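Local structure of A207R protein, arginine decarboxylase (Paramecium bursaria Chlorella virus 1, 2NV9) at residues F116-I121 and L166-I171. The protein is a pyridoxal 5'-phosphate-dependent arginine decarboxylase of a chlorella virus, built like the eukaryotic ornithine decarboxylases and converting arginine to agmatine with release of carbon dioxide. The protein carries 1 engineered substitution. Numbering follows the deposited sequence.
Sequences FELDKI and LDIEVI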
ATOM      1  N   PHE B 116      11.108 -24.394 -13.910  1.00 10.84           N
ATOM      2  CA  PHE B 116       9.645 -24.539 -13.788  1.00 11.52           C
ATOM      3  C   PHE B 116       8.865 -23.535 -14.654  1.00 11.76           C
ATOM      4  O   PHE B 116       7.738 -23.838 -15.119  1.00 11.80           O
ATOM      5  CB  PHE B 116       9.168 -24.485 -12.335  1.00 12.26           C
ATOM      6  CG  PHE B 116       9.644 -25.641 -11.496  1.00 11.34           C
ATOM      7  CD1 PHE B 116       8.995 -26.859 -11.547  1.00 10.06           C
ATOM      8  CD2 PHE B 116      10.751 -25.511 -10.663  1.00 11.89           C
ATOM      9  CE1 PHE B 116       9.431 -27.930 -10.817  1.00 10.67           C
ATOM     10  CE2 PHE B 116      11.208 -26.591  -9.903  1.00 10.07           C
ATOM     11  CZ  PHE B 116      10.547 -27.790  -9.963  1.00 11.31           C
ATOM     12  N   GLU B 117       9.445 -22.359 -14.878  1.00 10.83           N
ATOM     13  CA  GLU B 117       8.829 -21.400 -15.783  1.00 11.51           C
ATOM     14  C   GLU B 117       8.780 -21.912 -17.228  1.00 11.59           C
ATOM     15  O   GLU B 117       7.787 -21.667 -17.951  1.00 12.02           O
ATOM     16  CB  GLU B 117       9.487 -20.011 -15.718  1.00  9.98           C
ATOM     17  CG  GLU B 117       8.545 -18.856 -16.247  1.00 10.18           C
ATOM     18  CD  GLU B 117       7.316 -18.535 -15.342  1.00 11.58           C
ATOM     19  OE1 GLU B 117       7.201 -19.079 -14.214  1.00 13.62           O
ATOM     20  OE2 GLU B 117       6.502 -17.667 -15.722  1.00 10.25           O
ATOM     21  N   LEU B 118       9.861 -22.597 -17.637  1.00 11.08           N
ATOM     22  CA  LEU B 118       9.931 -23.250 -18.940  1.00 10.90           C
ATOM     23  C   LEU B 118       8.962 -24.410 -19.098  1.00 10.56           C
ATOM     24  O   LEU B 118       8.461 -24.611 -20.195  1.00 10.29           O
ATOM     25  CB  LEU B 118      11.360 -23.719 -19.311  1.00 10.30           C
ATOM     26  CG  LEU B 118      12.468 -22.651 -19.367  1.00 13.03           C
ATOM     27  CD1 LEU B 118      13.885 -23.245 -19.432  1.00 14.07           C
ATOM     28  CD2 LEU B 118      12.219 -21.729 -20.564  1.00 13.60           C
ATOM     29  N   ASP B 119       8.741 -25.177 -18.028  1.00 10.36           N
ATOM     30  CA  ASP B 119       7.699 -26.214 -17.974  1.00 10.60           C
ATOM     31  C   ASP B 119       6.297 -25.673 -18.297  1.00 11.15           C
ATOM     32  O   ASP B 119       5.559 -26.283 -19.094  1.00 11.11           O
ATOM     33  CB  ASP B 119       7.664 -26.943 -16.633  1.00 10.45           C
ATOM     34  CG  ASP B 119       8.950 -27.692 -16.344  1.00 11.71           C
ATOM     35  OD1 ASP B 119       9.672 -28.021 -17.300  1.00 13.09           O
ATOM     36  OD2 ASP B 119       9.212 -27.953 -15.161  1.00 14.46           O
ATOM     37  N   LYS B 120       5.969 -24.531 -17.696  1.00 10.82           N
ATOM     38  CA  LYS B 120       4.720 -23.805 -17.966  1.00 11.48           C
ATOM     39  C   LYS B 120       4.635 -23.301 -19.421  1.00 11.66           C
ATOM     40  O   LYS B 120       3.593 -23.427 -20.059  1.00 11.41           O
ATOM     41  CB  LYS B 120       4.564 -22.632 -16.978  1.00 11.85           C
ATOM     42  CG  LYS B 120       4.009 -23.032 -15.620  1.00 13.32           C
ATOM     43  CD  LYS B 120       4.578 -22.136 -14.496  1.00 14.27           C
ATOM     44  CE  LYS B 120       3.978 -20.778 -14.476  1.00 13.42           C
ATOM     45  NZ  LYS B 120       4.684 -19.773 -13.604  1.00 12.17           N
ATOM     46  N   ILE B 121       5.729 -22.731 -19.925  1.00 11.64           N
ATOM     47  CA  ILE B 121       5.774 -22.261 -21.313  1.00 11.68           C
ATOM     48  C   ILE B 121       5.525 -23.435 -22.266  1.00 11.50           C
ATOM     49  O   ILE B 121       4.688 -23.346 -23.159  1.00 11.33           O
ATOM     50  CB  ILE B 121       7.119 -21.571 -21.680  1.00 11.56           C
ATOM     51  CG1 ILE B 121       7.278 -20.210 -20.977  1.00  9.95           C
ATOM     52  CG2 ILE B 121       7.257 -21.432 -23.252  1.00  9.44           C
ATOM     53  CD1 ILE B 121       6.120 -19.202 -21.199  1.00 12.84           C
ATOM     54  N   LEU B 166      13.394 -28.532 -24.378  1.00 13.25           N
ATOM     55  CA  LEU B 166      11.948 -28.398 -24.519  1.00 13.71           C
ATOM     56  C   LEU B 166      11.497 -27.784 -25.852  1.00 13.18           C
ATOM     57  O   LEU B 166      10.304 -27.547 -26.041  1.00 13.14           O
ATOM     58  CB  LEU B 166      11.375 -27.593 -23.318  1.00 13.14           C
ATOM     59  CG  LEU B 166      11.433 -28.265 -21.947  1.00 14.31           C
ATOM     60  CD1 LEU B 166      10.842 -27.390 -20.906  1.00 13.11           C
ATOM     61  CD2 LEU B 166      10.682 -29.587 -22.011  1.00 18.91           C
ATOM     62  N   ASP B 167      12.440 -27.530 -26.770  1.00 13.16           N
ATOM     63  CA  ASP B 167      12.154 -26.841 -28.053  1.00 13.42           C
ATOM     64  C   ASP B 167      11.566 -25.415 -27.837  1.00 12.93           C
ATOM     65  O   ASP B 167      10.668 -24.979 -28.538  1.00 13.08           O
ATOM     66  CB  ASP B 167      11.247 -27.709 -28.936  1.00 14.09           C
ATOM     67  CG  ASP B 167      11.230 -27.274 -30.394  1.00 17.48           C
ATOM     68  OD1 ASP B 167      12.328 -27.048 -30.979  1.00 17.00           O
ATOM     69  OD2 ASP B 167      10.103 -27.215 -30.993  1.00 19.59           O
ATOM     70  N   ILE B 168      12.082 -24.705 -26.831  1.00 12.24           N
ATOM     71  CA  ILE B 168      11.659 -23.336 -26.579  1.00 11.56           C
ATOM     72  C   ILE B 168      12.714 -22.390 -27.154  1.00 12.02           C
ATOM     73  O   ILE B 168      13.895 -22.552 -26.880  1.00 13.02           O
ATOM     74  CB  ILE B 168      11.419 -23.137 -25.056  1.00 11.43           C
ATOM     75  CG1 ILE B 168      10.156 -23.907 -24.668  1.00 12.78           C
ATOM     76  CG2 ILE B 168      11.254 -21.679 -24.721  1.00  9.42           C
ATOM     77  CD1 ILE B 168      10.128 -24.178 -23.193  1.00 20.40           C
ATOM     78  N   GLU B 169      12.291 -21.431 -27.961  1.00 11.47           N
ATOM     79  CA  GLU B 169      13.200 -20.434 -28.541  1.00 11.79           C
ATOM     80  C   GLU B 169      13.628 -19.423 -27.486  1.00 11.56           C
ATOM     81  O   GLU B 169      12.788 -18.750 -26.886  1.00 11.18           O
ATOM     82  CB  GLU B 169      12.522 -19.659 -29.661  1.00 12.33           C
ATOM     83  CG  GLU B 169      12.829 -20.144 -31.085  1.00 15.63           C
ATOM     84  CD  GLU B 169      12.190 -19.251 -32.110  1.00 16.45           C
ATOM     85  OE1 GLU B 169      12.769 -18.197 -32.470  1.00 16.19           O
ATOM     86  OE2 GLU B 169      11.050 -19.566 -32.509  1.00 21.06           O
ATOM     87  N   VAL B 170      14.936 -19.327 -27.263  1.00 11.67           N
ATOM     88  CA  VAL B 170      15.459 -18.259 -26.428  1.00 11.76           C
ATOM     89  C   VAL B 170      16.030 -17.210 -27.380  1.00 11.38           C
ATOM     90  O   VAL B 170      16.987 -17.478 -28.125  1.00 12.23           O
ATOM     91  CB  VAL B 170      16.510 -18.764 -25.401  1.00 12.18           C
ATOM     92  CG1 VAL B 170      17.149 -17.577 -24.650  1.00 12.44           C
ATOM     93  CG2 VAL B 170      15.855 -19.725 -24.395  1.00 12.34           C
ATOM     94  N   ILE B 171      15.458 -16.016 -27.347  1.00 10.43           N
ATOM     95  CA  ILE B 171      15.816 -14.987 -28.339  1.00 10.34           C
ATOM     96  C   ILE B 171      16.559 -13.813 -27.724  1.00  9.97           C
ATOM     97  O   ILE B 171      16.909 -12.863 -28.418  1.00  9.98           O
ATOM     98  CB  ILE B 171      14.564 -14.475 -29.147  1.00 10.21           C
ATOM     99  CG1 ILE B 171      13.563 -13.793 -28.196  1.00 11.62           C
ATOM    100  CG2 ILE B 171      13.924 -15.634 -29.914  1.00 12.07           C
ATOM    101  CD1 ILE B 171      12.602 -12.805 -28.916  1.00 14.00           C
TER
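Ile168 pushes its CD1 methyl into a shallow hollow on the side of helix 115-124. The hollow lies between Leu118 and Ile121, one turn apart. Its floor is the Leu118 carbonyl, whose O is 3.5 Å from Ile168 CD1. One wall is Leu118, whose CB is 4.1 Å from Ile168 CD1. The other is Ile121, whose CG2 is 4.0 Å from Ile168 CD1. The Ile168 chain is extended, with CD1 anti to CA (chi2 160°), which carries the methyl across to the helix.

Leu166 makes a second bump beside the first. Its CD1 branch lies 4.0 Å from Leu118 CB and 3.7 Å from Leu118 O. Both methyls therefore rest on Leu118. The same Leu166 CD1 meets the edge of the helix face at Asp119, 3.8 Å from Asp119 OD1. That oxygen is hydrogen-bonded to Tyr162, so Leu166 packs beside a polar atom that already has a partner. On Ile121, CG2 is anti to the backbone N, and this branch, rather than CG1, faces Ile168.

Leu118 also packs on Tyr162 and Ala163 of helix 156-165, and Met130 of strand 129-133 touches both Ile121 and Ile168, which ties the contact to the sheet. The backbone O of Leu166 is hydrogen-bonded to His122, further along helix 115-124.

Asp167 has positive phi (60°) and closes helix 156-165 with a Schellman motif. The chain then runs through Ile168 into strand 170-174. The contact joins this helix-to-strand turn to the neighbouring helix 115-124. It is the apolar packing of an outer layer around a parallel sheet, as in the beta/alpha (TIM) barrel that forms the pyridoxal-binding domain.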